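Local coordinates for protein Dph2 (Pyrococcus horikoshii, PDB 3LZD) that catalyses the first step of diphthamide biosynthesis, moving the 3-amino-3-carboxypropyl group of S-adenosylmethionine onto a histidine of elongation factor 2 with a [4Fe-4S] cluster, at residues P337-P341 with K342-I346; S216-F219 with H220-L224. All blocks are in the same frame, centred on the assembly; numbering follows the deposited sequence.

Contact 1. Residues P337-P341 with K342-I346; sequences PVLTP and KEVEI
Thr340 O is gripped by two amides of the first helical turn: Val344 N reaches it at 3.1 Å almost in line with the carbonyl, and Glu343 N adds a weak, bent bond. The same Glu343 N also points at Thr340 OG1, a straighter bond of 3.3 Å. That hydroxyl is set in place by chi1 of 69°, which tucks it between the backbone N and the carbonyl carbon of Thr340. The return bond is the shorter one: Thr340 N donates to Glu343 OE1 at 2.9 Å, meeting the oxygen on its anti side and 34° out of the carboxylate plane. Glu343 gets there because its chain runs extended beyond CG, crossing Thr340 at a slant and laying OE1 3.5 Å from Leu339 CB. Its other oxygen, OE2, is held by Arg254 and Tyr354, which fixes the rotation of the buried carboxylate and probably keeps it ionised. One residue further on, Pro341 O takes Glu345 N at 3.3 Å, while Leu339 CD1 rests loosely against Val344 CG2, 4.3 Å away. With Thr340 as N-cap and Glu343 answering it, this is a capping box, starting helix 341-347 straight after the edge strand 338-339 of a parallel sheet.

Contact 2. Residues S216-F219 with H220-L224; sequences SGIF and HPLGL. With SO4 (sulfate ion), chain D.
The start of helix 219-228, in a beta-alpha-beta unit, takes over from the loop after strand 210-214. Ile218 O accepts Leu222 N at 3.1 Å, the donor tilted 22° from the carbonyl plane, and Phe219 O takes Gly223 N at 2.9 Å nearly head-on. Pro221 has no N-H for Gly217 O, and its CD lies 3.4 Å from that oxygen. Ile218 sends CG1 away from its own N (chi1 179°), and a bend at chi2 of 53° brings CD1 to 4.1 Å from Leu222 CB. A water accepts from His220 N at 2.8 Å, donates to Ser216 O and lies 3.0 Å from His220 ND1, tying the loop to both backbone and ring of the histidine. In this parallel unit strand 210-214 leads through the helix to strand 231-235, with Pro221 and Leu224 packed on those strands. At the ring's other nitrogen, His220 NE2 makes two weak, bent bonds to a sulfate, probably from the crystallisation liquor, reaching O2 and O3 at 3.2 Å each; the sulfur sits at the ring edge, in plane. With an alanine here both ring nitrogens go, which would probably leave the sulfate without its His220 NE2 bonds and the water without its ring neighbour. The sulfate is also bonded to Gly198 N and Arg325 NE, and Arg325 makes a cation-pi contact with the Phe219 ring.

Overall arrangement
Contact 1 and contact 2 each begin a helix after a parallel strand, but in different sheets: residues 216-224 follow strand 210-214, residues 337-346 include strand 338-339. Their centres are about 20 Å apart and their nearest atoms about 9 Å, so they do not touch. Contact 2 is the nearer to the cluster, with the side chain of Phe219 about 6 Å from it, against about 11 Å for Thr340. Cys323, a cluster ligand, lies about 7 Å from Phe219 and about 9 Å from Thr340, side chain to side chain. Helix 325-328, following that cysteine, bridges the gap: Arg325 is its residue on the contact 2 side, while Pro327 and Leu328 touch Thr340.

Contact 1. Residues P337-P341 with K342-I346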
loop_
_atom_site.group_PDB
_atom_site.type_symbol
_atom_site.label_atom_id
_atom_site.label_comp_id
_atom_site.label_asym_id
_atom_site.label_seq_id
_atom_site.Cartn_x
_atom_site.Cartn_y
_atom_site.Cartn_z
ATOM N N PRO A 337 -19.579 -8.249 7.100
ATOM C CA PRO A 337 -18.981 -8.846 8.298
ATOM C C PRO A 337 -17.541 -9.293 8.054
ATOM O O PRO A 337 -17.226 -9.906 7.022
ATOM C CB PRO A 337 -19.911 -10.018 8.601
ATOM C CG PRO A 337 -20.426 -10.400 7.256
ATOM C CD PRO A 337 -20.696 -9.070 6.601
ATOM N N VAL A 338 -16.661 -8.960 8.993
ATOM C CA VAL A 338 -15.254 -9.338 8.893
ATOM C C VAL A 338 -14.854 -10.031 10.202
ATOM O O VAL A 338 -15.073 -9.495 11.285
ATOM C CB VAL A 338 -14.364 -8.092 8.606
ATOM C CG1 VAL A 338 -14.535 -7.048 9.701
ATOM C CG2 VAL A 338 -12.908 -8.516 8.459
ATOM N N LEU A 339 -14.283 -11.229 10.089
ATOM C CA LEU A 339 -13.910 -12.039 11.257
ATOM C C LEU A 339 -12.438 -12.447 11.350
ATOM O O LEU A 339 -11.673 -12.318 10.383
ATOM C CB LEU A 339 -14.722 -13.336 11.249
ATOM C CG LEU A 339 -16.232 -13.363 10.966
ATOM C CD1 LEU A 339 -16.650 -14.815 10.765
ATOM C CD2 LEU A 339 -17.006 -12.748 12.103
ATOM N N THR A 340 -12.061 -12.963 12.521
ATOM C CA THR A 340 -10.710 -13.477 12.742
ATOM C C THR A 340 -10.788 -14.996 12.513
ATOM O O THR A 340 -11.886 -15.580 12.500
ATOM C CB THR A 340 -10.228 -13.292 14.188
ATOM O OG1 THR A 340 -10.984 -14.158 15.047
ATOM C CG2 THR A 340 -10.380 -11.846 14.634
ATOM N N PRO A 341 -9.630 -15.656 12.351
ATOM C CA PRO A 341 -9.601 -17.105 12.130
ATOM C C PRO A 341 -10.358 -17.879 13.214
ATOM O O PRO A 341 -11.134 -18.793 12.919
ATOM C CB PRO A 341 -8.111 -17.433 12.154
ATOM C CG PRO A 341 -7.459 -16.145 11.737
ATOM C CD PRO A 341 -8.264 -15.114 12.459
ATOM N N LYS A 342 -10.117 -17.509 14.466
ATOM C CA LYS A 342 -10.747 -18.167 15.598
ATOM C C LYS A 342 -12.259 -18.038 15.578
ATOM O O LYS A 342 -12.977 -18.949 15.992
ATOM C CB LYS A 342 -10.198 -17.602 16.911
ATOM C CG LYS A 342 -8.945 -18.314 17.436
ATOM C CD LYS A 342 -7.790 -18.224 16.455
ATOM C CE LYS A 342 -6.519 -18.826 17.041
ATOM N NZ LYS A 342 -6.679 -20.264 17.410
ATOM N N GLU A 343 -12.741 -16.904 15.100
ATOM C CA GLU A 343 -14.170 -16.676 15.028
ATOM C C GLU A 343 -14.788 -17.534 13.931
ATOM O O GLU A 343 -15.936 -17.965 14.046
ATOM C CB GLU A 343 -14.439 -15.199 14.783
ATOM C CG GLU A 343 -13.795 -14.323 15.847
ATOM C CD GLU A 343 -14.107 -12.851 15.677
ATOM O OE1 GLU A 343 -14.086 -12.373 14.527
ATOM O OE2 GLU A 343 -14.358 -12.173 16.698
ATOM N N VAL A 344 -14.027 -17.795 12.873
ATOM C CA VAL A 344 -14.523 -18.628 11.783
ATOM C C VAL A 344 -14.846 -20.009 12.330
ATOM O O VAL A 344 -15.902 -20.582 12.041
ATOM C CB VAL A 344 -13.473 -18.778 10.661
ATOM C CG1 VAL A 344 -13.681 -20.079 9.911
ATOM C CG2 VAL A 344 -13.592 -17.623 9.702
ATOM N N GLU A 345 -13.919 -20.532 13.124
ATOM C CA GLU A 345 -14.061 -21.845 13.733
ATOM C C GLU A 345 -15.318 -21.903 14.609
ATOM O O GLU A 345 -15.970 -22.939 14.694
ATOM C CB GLU A 345 -12.794 -22.170 14.527
ATOM C CG GLU A 345 -11.531 -21.968 13.682
ATOM C CD GLU A 345 -10.229 -22.206 14.441
ATOM O OE1 GLU A 345 -10.083 -21.684 15.570
ATOM O OE2 GLU A 345 -9.345 -22.902 13.892
ATOM N N ILE A 346 -15.673 -20.790 15.240
ATOM C CA ILE A 346 -16.881 -20.764 16.055
ATOM C C ILE A 346 -18.075 -20.801 15.115
ATOM O O ILE A 346 -19.018 -21.556 15.334
ATOM C CB ILE A 346 -16.976 -19.488 16.916
ATOM C CG1 ILE A 346 -15.973 -19.552 18.062
ATOM C CG2 ILE A 346 -18.377 -19.328 17.463
ATOM C CD1 ILE A 346 -16.022 -18.338 18.975
#

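Contact 2. Residues S216-F219 with H220-L224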
loop_
_atom_site.group_PDB
_atom_site.type_symbol
_atom_site.label_atom_id
_atom_site.label_comp_id
_atom_site.label_asym_id
_atom_site.label_seq_id
_atom_site.Cartn_x
_atom_site.Cartn_y
_atom_site.Cartn_z
ATOM N N SER A 216 -2.597 3.681 28.809
ATOM C CA SER A 216 -3.831 4.346 28.409
ATOM C C SER A 216 -4.525 3.491 27.355
ATOM O O SER A 216 -3.951 2.531 26.835
ATOM C CB SER A 216 -3.512 5.721 27.810
ATOM O OG SER A 216 -2.803 6.515 28.746
ATOM N N GLY A 217 -5.764 3.827 27.036
ATOM C CA GLY A 217 -6.444 3.074 26.001
ATOM C C GLY A 217 -7.053 1.771 26.456
ATOM O O GLY A 217 -6.619 1.168 27.455
ATOM N N ILE A 218 -8.043 1.319 25.695
ATOM C CA ILE A 218 -8.758 0.101 26.039
ATOM C C ILE A 218 -8.408 -1.137 25.233
ATOM O O ILE A 218 -8.678 -2.252 25.677
ATOM C CB ILE A 218 -10.291 0.333 25.936
ATOM C CG1 ILE A 218 -11.060 -0.956 26.271
ATOM C CG2 ILE A 218 -10.642 0.787 24.532
ATOM C CD1 ILE A 218 -10.692 -1.597 27.621
ATOM N N PHE A 219 -7.802 -0.975 24.063
ATOM C CA PHE A 219 -7.517 -2.165 23.285
ATOM C C PHE A 219 -6.662 -3.191 24.004
ATOM O O PHE A 219 -7.056 -4.359 24.120
ATOM C CB PHE A 219 -6.875 -1.855 21.931
ATOM C CG PHE A 219 -6.974 -3.021 20.960
ATOM C CD1 PHE A 219 -8.172 -3.293 20.306
ATOM C CD2 PHE A 219 -5.905 -3.904 20.787
ATOM C CE1 PHE A 219 -8.314 -4.431 19.495
ATOM C CE2 PHE A 219 -6.030 -5.044 19.983
ATOM C CZ PHE A 219 -7.240 -5.308 19.335
ATOM N N HIS A 220 -5.505 -2.769 24.502
ATOM C CA HIS A 220 -4.622 -3.701 25.184
ATOM C C HIS A 220 -5.230 -4.375 26.418
ATOM O O HIS A 220 -5.213 -5.605 26.521
ATOM C CB HIS A 220 -3.299 -3.014 25.520
ATOM C CG HIS A 220 -2.476 -2.698 24.313
ATOM N ND1 HIS A 220 -2.276 -1.412 23.861
ATOM C CD2 HIS A 220 -1.838 -3.509 23.436
ATOM C CE1 HIS A 220 -1.550 -1.443 22.755
ATOM N NE2 HIS A 220 -1.271 -2.704 22.476
ATOM N N PRO A 221 -5.793 -3.591 27.356
ATOM C CA PRO A 221 -6.380 -4.220 28.544
ATOM C C PRO A 221 -7.443 -5.244 28.151
ATOM O O PRO A 221 -7.538 -6.300 28.756
ATOM C CB PRO A 221 -6.983 -3.042 29.308
ATOM C CG PRO A 221 -6.152 -1.893 28.886
ATOM C CD PRO A 221 -5.946 -2.129 27.410
ATOM N N LEU A 222 -8.238 -4.913 27.137
ATOM C CA LEU A 222 -9.295 -5.800 26.658
ATOM C C LEU A 222 -8.698 -7.099 26.091
ATOM O O LEU A 222 -9.173 -8.197 26.381
ATOM C CB LEU A 222 -10.132 -5.067 25.599
ATOM C CG LEU A 222 -11.295 -5.789 24.910
ATOM C CD1 LEU A 222 -12.150 -6.523 25.944
ATOM C CD2 LEU A 222 -12.136 -4.767 24.144
ATOM N N GLY A 223 -7.649 -6.965 25.288
ATOM C CA GLY A 223 -6.994 -8.132 24.723
ATOM C C GLY A 223 -6.480 -9.032 25.839
ATOM O O GLY A 223 -6.599 -10.256 25.762
ATOM N N LEU A 224 -5.914 -8.432 26.881
ATOM C CA LEU A 224 -5.399 -9.197 28.018
ATOM C C LEU A 224 -6.500 -10.030 28.662
ATOM O O LEU A 224 -6.336 -11.229 28.884
ATOM C CB LEU A 224 -4.815 -8.260 29.075
ATOM C CG LEU A 224 -3.356 -7.815 28.995
ATOM C CD1 LEU A 224 -3.113 -6.696 29.991
ATOM C CD2 LEU A 224 -2.438 -8.984 29.298
HETATM S S SO4 D . 0.453 -2.410 19.241
HETATM O O1 SO4 D . 1.099 -1.719 18.108
HETATM O O2 SO4 D . 1.188 -2.130 20.492
HETATM O O3 SO4 D . -0.942 -1.946 19.359
HETATM O O4 SO4 D . 0.470 -3.862 18.997
HETATM O O HOH W 1 -4.722 -0.115 25.031
#